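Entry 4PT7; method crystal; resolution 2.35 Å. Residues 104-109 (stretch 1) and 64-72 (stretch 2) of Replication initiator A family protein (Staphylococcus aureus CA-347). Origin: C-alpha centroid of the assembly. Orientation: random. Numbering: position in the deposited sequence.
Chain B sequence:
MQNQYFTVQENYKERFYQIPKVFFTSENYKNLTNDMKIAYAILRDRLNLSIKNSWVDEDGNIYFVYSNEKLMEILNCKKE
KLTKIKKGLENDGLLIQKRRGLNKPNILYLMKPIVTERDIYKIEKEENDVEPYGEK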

ATOM      1  N   LYS B 104      19.078  14.281   6.416  1.00104.14           N
ATOM      2  CA  LYS B 104      19.093  13.694   7.753  1.00 98.72           C
ATOM      3  C   LYS B 104      17.688  13.315   8.211  1.00 93.56           C
ATOM      4  O   LYS B 104      16.805  14.168   8.305  1.00 92.98           O
ATOM      5  CB  LYS B 104      19.721  14.661   8.766  1.00 98.96           C
ATOM      6  CG  LYS B 104      21.196  14.398   9.043  1.00100.77           C
ATOM      7  CD  LYS B 104      21.683  15.185  10.252  1.00101.54           C
ATOM      8  CE  LYS B 104      23.055  14.700  10.709  1.00103.87           C
ATOM      9  NZ  LYS B 104      23.459  15.343  11.994  1.00104.32           N
ATOM     10  N   PRO B 105      17.466  12.021   8.504  1.00 88.59           N
ATOM     11  CA  PRO B 105      16.177  11.490   8.957  1.00 84.40           C
ATOM     12  C   PRO B 105      15.557  12.321  10.074  1.00 80.49           C
ATOM     13  O   PRO B 105      16.242  12.732  11.008  1.00 78.46           O
ATOM     14  CB  PRO B 105      16.533  10.086   9.428  1.00 84.39           C
ATOM     15  CG  PRO B 105      17.635   9.703   8.499  1.00 86.24           C
ATOM     16  CD  PRO B 105      18.482  10.953   8.468  1.00 87.11           C
ATOM     17  N   ASN B 106      14.258  12.573   9.969  1.00 76.50           N
ATOM     18  CA  ASN B 106      13.565  13.348  10.985  1.00 72.82           C
ATOM     19  C   ASN B 106      13.490  12.551  12.282  1.00 67.13           C
ATOM     20  O   ASN B 106      13.486  11.322  12.269  1.00 68.09           O
ATOM     21  CB  ASN B 106      12.151  13.703  10.514  1.00 76.65           C
ATOM     22  CG  ASN B 106      12.151  14.562   9.264  1.00 81.31           C
ATOM     23  OD1 ASN B 106      12.833  15.589   9.203  1.00 82.30           O
ATOM     24  ND2 ASN B 106      11.384  14.146   8.258  1.00 82.27           N
ATOM     25  N   ILE B 107      13.447  13.256  13.403  1.00 62.26           N
ATOM     26  CA  ILE B 107      13.350  12.612  14.702  1.00 56.72           C
ATOM     27  C   ILE B 107      11.872  12.413  15.009  1.00 53.78           C
ATOM     28  O   ILE B 107      11.114  13.378  15.045  1.00 50.90           O
ATOM     29  CB  ILE B 107      13.955  13.489  15.815  1.00 58.01           C
ATOM     30  CG1 ILE B 107      15.399  13.844  15.470  1.00 61.07           C
ATOM     31  CG2 ILE B 107      13.913  12.749  17.141  1.00 53.11           C
ATOM     32  CD1 ILE B 107      16.283  12.635  15.292  1.00 69.44           C
ATOM     33  N   LEU B 108      11.467  11.162  15.210  1.00 50.26           N
ATOM     34  CA  LEU B 108      10.075  10.843  15.525  1.00 46.46           C
ATOM     35  C   LEU B 108       9.930  10.336  16.959  1.00 44.03           C
ATOM     36  O   LEU B 108      10.663   9.438  17.395  1.00 41.45           O
ATOM     37  CB  LEU B 108       9.518   9.779  14.566  1.00 46.39           C
ATOM     38  CG  LEU B 108       8.995  10.212  13.191  1.00 53.73           C
ATOM     39  CD1 LEU B 108      10.109  10.873  12.408  1.00 54.86           C
ATOM     40  CD2 LEU B 108       8.465   8.995  12.430  1.00 49.85           C
ATOM     41  N   TYR B 109       8.981  10.919  17.683  1.00 40.92           N
ATOM     42  CA  TYR B 109       8.699  10.521  19.056  1.00 40.51           C
ATOM     43  C   TYR B 109       7.295   9.945  19.099  1.00 41.87           C
ATOM     44  O   TYR B 109       6.318  10.663  18.857  1.00 40.88           O
ATOM     45  CB  TYR B 109       8.733  11.713  20.020  1.00 42.35           C
ATOM     46  CG  TYR B 109      10.106  12.172  20.433  1.00 48.94           C
ATOM     47  CD1 TYR B 109      10.754  13.195  19.751  1.00 47.87           C
ATOM     48  CD2 TYR B 109      10.750  11.599  21.533  1.00 49.23           C
ATOM     49  CE1 TYR B 109      12.014  13.642  20.151  1.00 51.98           C
ATOM     50  CE2 TYR B 109      12.005  12.035  21.941  1.00 50.84           C
ATOM     51  CZ  TYR B 109      12.631  13.057  21.246  1.00 52.12           C
ATOM     52  OH  TYR B 109      13.877  13.490  21.637  1.00 49.53           O
TER
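Stretch 2 64-72: FVYSNEKLM

Stretch 1 (K104–Y109) approaches in extended form and becomes a strand at I107–Y109, which continues later in the chain. Stretch 2 (F64–M72) begins extended, departs from that conformation at V65, is extended again at Y66 and S67, and enters a helix at N68 that also runs on beyond the stretch. The two backbones run antiparallel: L108 lies beside F64, I107 beside V65 and P105 beside S67, with CA–CA separations of 5.0, 5.3 and 4.8 Å. One beta bridge fixes this register. F64 and L108 form a hydrogen-bonded antiparallel pair, in which F64 N donates to L108 O at 2.7 Å and L108 N donates to F64 O at 3.0 Å, with N-H...acceptor angles of 155° and 168°. F64 O also receives a CA-H...O contact from I107 CA at 3.5 Å, so this carbonyl meets two successive residues of the strand.

Between the two stretches this is a single bridge. V65, with phi/psi of -129/38, departs from the extended conformation, and past it the stretches remain close through packing without another backbone hydrogen bond between them. P105, its CA-to-CB bond pointing toward stretch 2, fills this region: its CB lies 3.7 Å from V65 O and 3.7 Å from Y66 O, while its CG comes within 4.0 Å of S67 CB. P105 CB also reaches V65 CG1 at 4.4 Å. The same methyl, V65 CG1, lies 4.3 Å from I107 CD1, since the I107 side chain leaves its CA sideways but brings its end nearer to stretch 2.

L108 has the largest area covered in stretch 1, and F64 the largest in stretch 2. Their side chains start close together, L108 CB to F64 CB being 4.1 Å, as expected for the two residues of an antiparallel bridge. L108 (chi1 m, chi2 p) extends its contact to the helix, where L108 CD2 meets L71 CD1 at 3.9 Å; L71 points its CA-to-CB bond toward stretch 1. This one leucine thus joins the bridge to the first turn of the helix, and F64, L108 and L71 are all buried.

S67 occupies the N-cap position. With chi1 in p, S67 OG accepts a weak capping bond from K70 N at 3.4 Å and donates a weak hydrogen bond to E69 OE2 at 3.5 Å, while its carbonyl opens the helical pattern, L71 N donating to S67 O at 3.0 Å. The CA-to-CB bond of Y66 points away from stretch 1, and its OH is hydrogen-bonded elsewhere in the structure.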

ATOM      1  N   PHE B  64      12.755   7.731  17.435  1.00 44.07           N
ATOM      2  CA  PHE B  64      13.156   7.023  16.222  1.00 45.14           C
ATOM      3  C   PHE B  64      13.981   7.940  15.329  1.00 48.06           C
ATOM      4  O   PHE B  64      13.725   9.150  15.258  1.00 45.34           O
ATOM      5  CB  PHE B  64      11.933   6.555  15.430  1.00 41.80           C
ATOM      6  CG  PHE B  64      11.094   5.552  16.149  1.00 42.26           C
ATOM      7  CD1 PHE B  64       9.774   5.843  16.484  1.00 38.73           C
ATOM      8  CD2 PHE B  64      11.614   4.305  16.475  1.00 39.98           C
ATOM      9  CE1 PHE B  64       8.983   4.897  17.139  1.00 41.12           C
ATOM     10  CE2 PHE B  64      10.830   3.354  17.127  1.00 39.96           C
ATOM     11  CZ  PHE B  64       9.514   3.652  17.458  1.00 35.23           C
ATOM     12  N   VAL B  65      14.964   7.349  14.653  1.00 48.81           N
ATOM     13  CA  VAL B  65      15.838   8.074  13.741  1.00 53.62           C
ATOM     14  C   VAL B  65      15.836   7.306  12.426  1.00 51.99           C
ATOM     15  O   VAL B  65      16.864   7.179  11.768  1.00 55.16           O
ATOM     16  CB  VAL B  65      17.293   8.119  14.255  1.00 59.15           C
ATOM     17  CG1 VAL B  65      18.069   9.179  13.502  1.00 62.27           C
ATOM     18  CG2 VAL B  65      17.321   8.383  15.738  1.00 65.41           C
ATOM     19  N   TYR B  66      14.678   6.778  12.055  1.00 51.38           N
ATOM     20  CA  TYR B  66      14.568   6.003  10.826  1.00 48.07           C
ATOM     21  C   TYR B  66      14.316   6.886   9.601  1.00 46.76           C
ATOM     22  O   TYR B  66      13.577   7.876   9.669  1.00 44.27           O
ATOM     23  CB  TYR B  66      13.441   4.975  10.960  1.00 43.51           C
ATOM     24  CG  TYR B  66      13.734   3.812  11.892  1.00 41.90           C
ATOM     25  CD1 TYR B  66      12.875   3.509  12.950  1.00 39.09           C
ATOM     26  CD2 TYR B  66      14.821   2.973  11.673  1.00 41.34           C
ATOM     27  CE1 TYR B  66      13.087   2.399  13.758  1.00 36.15           C
ATOM     28  CE2 TYR B  66      15.044   1.850  12.481  1.00 43.51           C
ATOM     29  CZ  TYR B  66      14.168   1.573  13.519  1.00 42.18           C
ATOM     30  OH  TYR B  66      14.365   0.465  14.308  1.00 43.04           O
ATOM     31  N   SER B  67      14.939   6.531   8.485  1.00 47.84           N
ATOM     32  CA  SER B  67      14.744   7.287   7.251  1.00 50.02           C
ATOM     33  C   SER B  67      13.399   6.877   6.676  1.00 46.14           C
ATOM     34  O   SER B  67      12.816   5.873   7.099  1.00 44.84           O
ATOM     35  CB  SER B  67      15.852   6.979   6.235  1.00 48.42           C
ATOM     36  OG  SER B  67      15.879   5.603   5.897  1.00 50.29           O
ATOM     37  N   ASN B  68      12.904   7.658   5.724  1.00 48.16           N
ATOM     38  CA  ASN B  68      11.626   7.372   5.091  1.00 48.68           C
ATOM     39  C   ASN B  68      11.634   6.004   4.417  1.00 48.05           C
ATOM     40  O   ASN B  68      10.617   5.319   4.386  1.00 51.89           O
ATOM     41  CB  ASN B  68      11.305   8.461   4.071  1.00 53.08           C
ATOM     42  CG  ASN B  68      10.844   9.750   4.724  1.00 54.27           C
ATOM     43  OD1 ASN B  68      10.851  10.814   4.103  1.00 61.26           O
ATOM     44  ND2 ASN B  68      10.424   9.658   5.979  1.00 57.04           N
ATOM     45  N   GLU B  69      12.785   5.606   3.884  1.00 48.24           N
ATOM     46  CA  GLU B  69      12.908   4.311   3.225  1.00 51.35           C
ATOM     47  C   GLU B  69      12.741   3.198   4.257  1.00 49.51           C
ATOM     48  O   GLU B  69      12.117   2.172   3.985  1.00 49.89           O
ATOM     49  CB  GLU B  69      14.294   4.154   2.560  1.00 55.52           C
ATOM     50  CG  GLU B  69      14.549   4.998   1.305  1.00 62.89           C
ATOM     51  CD  GLU B  69      15.049   6.417   1.582  1.00 62.46           C
ATOM     52  OE1 GLU B  69      15.360   7.118   0.597  1.00 65.76           O
ATOM     53  OE2 GLU B  69      15.132   6.838   2.757  1.00 66.17           O
ATOM     54  N   LYS B  70      13.330   3.400   5.433  1.00 48.25           N
ATOM     55  CA  LYS B  70      13.270   2.414   6.512  1.00 48.85           C
ATOM     56  C   LYS B  70      11.856   2.261   7.057  1.00 42.93           C
ATOM     57  O   LYS B  70      11.356   1.153   7.192  1.00 43.76           O
ATOM     58  CB  LYS B  70      14.215   2.804   7.653  1.00 49.81           C
ATOM     59  CG  LYS B  70      15.229   1.730   8.011  1.00 50.66           C
ATOM     60  CD  LYS B  70      14.578   0.384   8.276  1.00 51.15           C
ATOM     61  CE  LYS B  70      15.626  -0.652   8.639  1.00 55.16           C
ATOM     62  NZ  LYS B  70      15.078  -2.023   8.779  1.00 55.27           N
ATOM     63  N   LEU B  71      11.218   3.384   7.365  1.00 41.90           N
ATOM     64  CA  LEU B  71       9.851   3.376   7.877  1.00 43.55           C
ATOM     65  C   LEU B  71       8.929   2.649   6.898  1.00 43.94           C
ATOM     66  O   LEU B  71       8.122   1.813   7.308  1.00 45.20           O
ATOM     67  CB  LEU B  71       9.363   4.813   8.114  1.00 35.39           C
ATOM     68  CG  LEU B  71      10.013   5.554   9.290  1.00 44.90           C
ATOM     69  CD1 LEU B  71       9.669   7.043   9.246  1.00 42.58           C
ATOM     70  CD2 LEU B  71       9.536   4.922  10.597  1.00 44.47           C
ATOM     71  N   MET B  72       9.062   2.955   5.608  1.00 47.03           N
ATOM     72  CA  MET B  72       8.239   2.311   4.581  1.00 48.99           C
ATOM     73  C   MET B  72       8.404   0.794   4.652  1.00 47.18           C
ATOM     74  O   MET B  72       7.445   0.041   4.509  1.00 46.82           O
ATOM     75  CB  MET B  72       8.620   2.824   3.185  1.00 48.88           C
ATOM     76  CG  MET B  72       7.964   4.158   2.828  1.00 49.45           C
ATOM     77  SD  MET B  72       8.550   4.856   1.252  1.00 48.28           S
ATOM     78  CE  MET B  72       8.430   3.418   0.178  1.00 57.47           C
TER